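Local coordinates for CmeC (Campylobacter jejuni, PDB 4MT4), which forms a trimeric outer membrane channel that probably carries substrates out of the cell as part of an efflux system, at residues N174-I186 and L411-N423. Residues are numbered along the deposited sequence; the frame is centred on the assembly and turned at random.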
loop_
_atom_site.group_PDB
_atom_site.type_symbol
_atom_site.label_atom_id
_atom_site.label_comp_id
_atom_site.label_asym_id
_atom_site.label_seq_id
_atom_site.Cartn_x
_atom_site.Cartn_y
_atom_site.Cartn_z
ATOM N N ASN B 174 -20.863 -27.577 9.379
ATOM C CA ASN B 174 -21.698 -28.771 9.384
ATOM C C ASN B 174 -21.424 -29.637 10.609
ATOM O O ASN B 174 -22.332 -30.257 11.161
ATOM C CB ASN B 174 -21.477 -29.583 8.108
ATOM C CG ASN B 174 -22.767 -30.150 7.549
ATOM O OD1 ASN B 174 -23.251 -31.189 7.999
ATOM N ND2 ASN B 174 -23.330 -29.470 6.557
ATOM N N ALA B 175 -20.162 -29.677 11.026
ATOM C CA ALA B 175 -19.769 -30.424 12.216
ATOM C C ALA B 175 -20.340 -29.763 13.463
ATOM O O ALA B 175 -20.751 -30.438 14.407
ATOM C CB ALA B 175 -18.254 -30.521 12.309
ATOM N N LEU B 176 -20.364 -28.436 13.456
ATOM C CA LEU B 176 -20.905 -27.670 14.571
ATOM C C LEU B 176 -22.431 -27.630 14.526
ATOM O O LEU B 176 -23.079 -27.297 15.519
ATOM C CB LEU B 176 -20.327 -26.254 14.573
ATOM C CG LEU B 176 -18.978 -26.114 15.285
ATOM C CD1 LEU B 176 -18.223 -24.888 14.807
ATOM C CD2 LEU B 176 -19.200 -26.044 16.783
ATOM N N LYS B 177 -23.002 -27.973 13.376
ATOM C CA LYS B 177 -24.451 -28.092 13.257
ATOM C C LYS B 177 -24.935 -29.300 14.046
ATOM O O LYS B 177 -25.822 -29.185 14.894
ATOM C CB LYS B 177 -24.880 -28.216 11.793
ATOM C CG LYS B 177 -26.375 -28.434 11.610
ATOM C CD LYS B 177 -26.756 -28.574 10.145
ATOM C CE LYS B 177 -28.253 -28.805 9.986
ATOM N NZ LYS B 177 -28.656 -28.964 8.560
ATOM N N GLU B 178 -24.340 -30.455 13.761
ATOM C CA GLU B 178 -24.660 -31.692 14.467
ATOM C C GLU B 178 -24.343 -31.586 15.951
ATOM O O GLU B 178 -25.098 -32.072 16.792
ATOM C CB GLU B 178 -23.894 -32.867 13.854
ATOM C CG GLU B 178 -23.674 -34.048 14.798
ATOM C CD GLU B 178 -24.965 -34.717 15.228
ATOM O OE1 GLU B 178 -26.002 -34.521 14.557
ATOM O OE2 GLU B 178 -24.937 -35.444 16.243
ATOM N N ALA B 179 -23.215 -30.953 16.259
ATOM C CA ALA B 179 -22.806 -30.736 17.639
ATOM C C ALA B 179 -23.845 -29.906 18.380
ATOM O O ALA B 179 -24.042 -30.069 19.582
ATOM C CB ALA B 179 -21.447 -30.059 17.691
ATOM N N TYR B 180 -24.512 -29.020 17.650
ATOM C CA TYR B 180 -25.566 -28.192 18.219
ATOM C C TYR B 180 -26.865 -28.975 18.382
ATOM O O TYR B 180 -27.561 -28.831 19.387
ATOM C CB TYR B 180 -25.806 -26.959 17.347
ATOM C CG TYR B 180 -27.100 -26.238 17.657
ATOM C CD1 TYR B 180 -27.217 -25.438 18.786
ATOM C CD2 TYR B 180 -28.201 -26.355 16.819
ATOM C CE1 TYR B 180 -28.397 -24.778 19.072
ATOM C CE2 TYR B 180 -29.384 -25.700 17.097
ATOM C CZ TYR B 180 -29.476 -24.911 18.225
ATOM O OH TYR B 180 -30.654 -24.255 18.505
ATOM N N GLU B 181 -27.184 -29.799 17.387
ATOM C CA GLU B 181 -28.415 -30.584 17.393
ATOM C C GLU B 181 -28.479 -31.534 18.585
ATOM O O GLU B 181 -29.460 -31.544 19.330
ATOM C CB GLU B 181 -28.552 -31.383 16.092
ATOM C CG GLU B 181 -28.646 -30.533 14.832
ATOM C CD GLU B 181 -29.866 -29.634 14.812
ATOM O OE1 GLU B 181 -30.880 -29.988 15.451
ATOM O OE2 GLU B 181 -29.810 -28.571 14.158
ATOM N N SER B 182 -27.431 -32.330 18.766
ATOM C CA SER B 182 -27.400 -33.308 19.846
ATOM C C SER B 182 -27.282 -32.628 21.204
ATOM O O SER B 182 -27.752 -33.155 22.211
ATOM C CB SER B 182 -26.248 -34.292 19.645
ATOM O OG SER B 182 -26.255 -34.818 18.330
ATOM N N ALA B 183 -26.653 -31.456 21.228
ATOM C CA ALA B 183 -26.550 -30.673 22.453
ATOM C C ALA B 183 -27.925 -30.174 22.875
ATOM O O ALA B 183 -28.202 -30.012 24.064
ATOM C CB ALA B 183 -25.596 -29.508 22.266
ATOM N N LYS B 184 -28.781 -29.928 21.889
ATOM C CA LYS B 184 -30.152 -29.518 22.157
ATOM C C LYS B 184 -30.953 -30.703 22.681
ATOM O O LYS B 184 -31.820 -30.553 23.542
ATOM C CB LYS B 184 -30.806 -28.953 20.897
ATOM C CG LYS B 184 -32.146 -28.285 21.146
ATOM C CD LYS B 184 -33.145 -28.627 20.055
ATOM C CE LYS B 184 -32.639 -28.218 18.682
ATOM N NZ LYS B 184 -33.609 -28.585 17.612
ATOM N N GLU B 185 -30.653 -31.883 22.148
ATOM C CA GLU B 185 -31.293 -33.113 22.592
ATOM C C GLU B 185 -30.871 -33.452 24.015
ATOM O O GLU B 185 -31.677 -33.925 24.813
ATOM C CB GLU B 185 -30.950 -34.270 21.649
ATOM C CG GLU B 185 -31.543 -35.612 22.061
ATOM C CD GLU B 185 -33.061 -35.623 22.019
ATOM O OE1 GLU B 185 -33.647 -34.812 21.271
ATOM O OE2 GLU B 185 -33.669 -36.446 22.738
ATOM N N ILE B 186 -29.603 -33.208 24.326
ATOM C CA ILE B 186 -29.084 -33.437 25.668
ATOM C C ILE B 186 -29.824 -32.573 26.687
ATOM O O ILE B 186 -30.228 -33.054 27.747
ATOM C CB ILE B 186 -27.570 -33.149 25.745
ATOM C CG1 ILE B 186 -26.784 -34.236 25.009
ATOM C CG2 ILE B 186 -27.110 -33.064 27.192
ATOM C CD1 ILE B 186 -25.300 -33.953 24.904
ATOM N N LEU B 411 -22.293 -35.987 33.925
ATOM C CA LEU B 411 -22.646 -35.218 32.737
ATOM C C LEU B 411 -21.488 -34.329 32.300
ATOM O O LEU B 411 -21.217 -34.185 31.110
ATOM C CB LEU B 411 -23.890 -34.369 33.001
ATOM C CG LEU B 411 -24.322 -33.407 31.890
ATOM C CD1 LEU B 411 -24.746 -34.166 30.640
ATOM C CD2 LEU B 411 -25.436 -32.492 32.374
ATOM N N GLN B 412 -20.808 -33.745 33.282
ATOM C CA GLN B 412 -19.672 -32.865 33.036
ATOM C C GLN B 412 -18.553 -33.568 32.272
ATOM O O GLN B 412 -18.025 -33.033 31.296
ATOM C CB GLN B 412 -19.138 -32.320 34.360
ATOM C CG GLN B 412 -17.877 -31.491 34.233
ATOM C CD GLN B 412 -17.374 -30.997 35.574
ATOM O OE1 GLN B 412 -18.078 -31.074 36.579
ATOM N NE2 GLN B 412 -16.146 -30.489 35.596
ATOM N N ASP B 413 -18.196 -34.767 32.723
ATOM C CA ASP B 413 -17.175 -35.564 32.052
ATOM C C ASP B 413 -17.625 -35.980 30.655
ATOM O O ASP B 413 -16.813 -36.093 29.739
ATOM C CB ASP B 413 -16.826 -36.804 32.880
ATOM C CG ASP B 413 -15.860 -36.501 34.008
ATOM O OD1 ASP B 413 -15.700 -35.313 34.358
ATOM O OD2 ASP B 413 -15.260 -37.454 34.549
ATOM N N TYR B 414 -18.927 -36.199 30.496
ATOM C CA TYR B 414 -19.477 -36.610 29.209
ATOM C C TYR B 414 -19.464 -35.460 28.203
ATOM O O TYR B 414 -19.092 -35.645 27.044
ATOM C CB TYR B 414 -20.900 -37.145 29.382
ATOM C CG TYR B 414 -21.635 -37.355 28.078
ATOM C CD1 TYR B 414 -21.186 -38.282 27.147
ATOM C CD2 TYR B 414 -22.782 -36.631 27.781
ATOM C CE1 TYR B 414 -21.854 -38.476 25.953
ATOM C CE2 TYR B 414 -23.458 -36.820 26.592
ATOM C CZ TYR B 414 -22.989 -37.743 25.681
ATOM O OH TYR B 414 -23.658 -37.938 24.493
ATOM N N LEU B 415 -19.861 -34.274 28.654
ATOM C CA LEU B 415 -19.860 -33.085 27.807
ATOM C C LEU B 415 -18.446 -32.716 27.375
ATOM O O LEU B 415 -18.228 -32.251 26.257
ATOM C CB LEU B 415 -20.508 -31.905 28.535
ATOM C CG LEU B 415 -21.998 -32.026 28.858
ATOM C CD1 LEU B 415 -22.488 -30.779 29.577
ATOM C CD2 LEU B 415 -22.809 -32.277 27.596
ATOM N N GLU B 416 -17.492 -32.928 28.275
ATOM C CA GLU B 416 -16.090 -32.638 27.999
ATOM C C GLU B 416 -15.535 -33.548 26.909
ATOM O O GLU B 416 -14.867 -33.085 25.986
ATOM C CB GLU B 416 -15.255 -32.778 29.273
ATOM C CG GLU B 416 -13.753 -32.725 29.042
ATOM C CD GLU B 416 -12.957 -32.905 30.321
ATOM O OE1 GLU B 416 -13.443 -32.491 31.394
ATOM O OE2 GLU B 416 -11.843 -33.464 30.251
ATOM N N ALA B 417 -15.816 -34.843 27.023
ATOM C CA ALA B 417 -15.335 -35.821 26.053
ATOM C C ALA B 417 -15.907 -35.537 24.669
ATOM O O ALA B 417 -15.234 -35.719 23.654
ATOM C CB ALA B 417 -15.694 -37.230 26.500
ATOM N N ARG B 418 -17.155 -35.082 24.649
ATOM C CA ARG B 418 -17.842 -34.727 23.416
ATOM C C ARG B 418 -17.261 -33.455 22.797
ATOM O O ARG B 418 -17.114 -33.356 21.578
ATOM C CB ARG B 418 -19.336 -34.550 23.693
ATOM C CG ARG B 418 -20.152 -33.985 22.548
ATOM C CD ARG B 418 -21.582 -33.732 23.002
ATOM N NE ARG B 418 -22.307 -32.849 22.095
ATOM C CZ ARG B 418 -23.121 -33.274 21.136
ATOM N NH1 ARG B 418 -23.315 -34.574 20.959
ATOM N NH2 ARG B 418 -23.741 -32.400 20.357
ATOM N N GLN B 419 -16.922 -32.490 23.646
ATOM C CA GLN B 419 -16.313 -31.242 23.197
ATOM C C GLN B 419 -14.924 -31.499 22.622
ATOM O O GLN B 419 -14.503 -30.850 21.665
ATOM C CB GLN B 419 -16.224 -30.239 24.350
ATOM C CG GLN B 419 -15.615 -28.897 23.973
ATOM C CD GLN B 419 -16.564 -28.035 23.164
ATOM O OE1 GLN B 419 -16.475 -27.972 21.938
ATOM N NE2 GLN B 419 -17.480 -27.361 23.850
ATOM N N ASN B 420 -14.219 -32.457 23.216
ATOM C CA ASN B 420 -12.879 -32.823 22.769
ATOM C C ASN B 420 -12.888 -33.440 21.375
ATOM O O ASN B 420 -12.004 -33.165 20.564
ATOM C CB ASN B 420 -12.231 -33.786 23.764
ATOM C CG ASN B 420 -11.855 -33.112 25.068
ATOM O OD1 ASN B 420 -11.709 -31.891 25.130
ATOM N ND2 ASN B 420 -11.691 -33.907 26.119
ATOM N N TRP B 421 -13.885 -34.279 21.103
ATOM C CA TRP B 421 -14.050 -34.869 19.779
ATOM C C TRP B 421 -14.325 -33.781 18.748
ATOM O O TRP B 421 -13.754 -33.787 17.657
ATOM C CB TRP B 421 -15.181 -35.898 19.776
ATOM C CG TRP B 421 -15.449 -36.498 18.423
ATOM C CD1 TRP B 421 -14.549 -36.684 17.413
ATOM C CD2 TRP B 421 -16.708 -36.978 17.928
ATOM N NE1 TRP B 421 -15.167 -37.253 16.325
ATOM C CE2 TRP B 421 -16.492 -37.443 16.615
ATOM C CE3 TRP B 421 -17.995 -37.060 18.468
ATOM C CZ2 TRP B 421 -17.513 -37.983 15.837
ATOM C CZ3 TRP B 421 -19.008 -37.596 17.693
ATOM C CH2 TRP B 421 -18.761 -38.051 16.393
ATOM N N LEU B 422 -15.207 -32.852 19.107
ATOM C CA LEU B 422 -15.546 -31.730 18.242
ATOM C C LEU B 422 -14.309 -30.907 17.902
ATOM O O LEU B 422 -14.085 -30.557 16.744
ATOM C CB LEU B 422 -16.598 -30.841 18.908
ATOM C CG LEU B 422 -17.041 -29.608 18.120
ATOM C CD1 LEU B 422 -17.742 -30.015 16.834
ATOM C CD2 LEU B 422 -17.937 -28.719 18.968
ATOM N N ASN B 423 -13.507 -30.609 18.921
ATOM C CA ASN B 423 -12.264 -29.869 18.735
ATOM C C ASN B 423 -11.307 -30.608 17.808
ATOM O O ASN B 423 -10.683 -30.008 16.935
ATOM C CB ASN B 423 -11.593 -29.607 20.085
ATOM C CG ASN B 423 -12.406 -28.682 20.972
ATOM O OD1 ASN B 423 -13.515 -28.283 20.618
ATOM N ND2 ASN B 423 -11.860 -28.343 22.135
#
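Arg418 leaves its helix with CG anti to the backbone N (chi1 172°) and stays extended to NE, which carries its guanidinium across to the backbone of Ala179. Leu422, one turn further on, has the same first torsion (179°) and reaches Ala179 and Leu176. The two segments are antiparallel neighbours in the long alpha-helical barrel of the outer membrane factor fold. Segments 174-186 and 411-423, on helices 129-195 and 411-445, run at 167° with axes 11.0 Å apart at closest approach. The side chains mesh as knobs into holes, as in a coiled coil. Arg418 is one knob and sits among Ala179, Ser182, Ala183 and Ile186. Ala179, Ser182 and Ala183 are small, which lets the guanidinium come close to the helix backbone. Its NH2 is modelled 2.5 Å from Ala179 O, a bent hydrogen bond too short to be trusted in detail. That carbonyl otherwise receives a weak helical bond from Ala183 N. Ser182 OG lies at the edge of the guanidinium and gives its own hydrogen bond to Glu178 OE2. This carboxylate is 5.1 Å from Arg418 NH1, so the opposite charges probably attract without touching. Ile186 is the reverse knob, set among Leu411, Tyr414, Leu415 and Arg418. Its CD1 lies over one face of the guanidinium, offset toward the rim, and 3.8 Å from Tyr414 CE2. Tyr404 of helix 339-405 stacks on the Tyr414 ring, and Ala221 of helix 201-236 packs against Leu176. At the other end Leu422 forks over Ala179: CD1 lies 3.8 Å from Ala179 CB, and CD2 meets Leu176 CD2 at 3.7 Å.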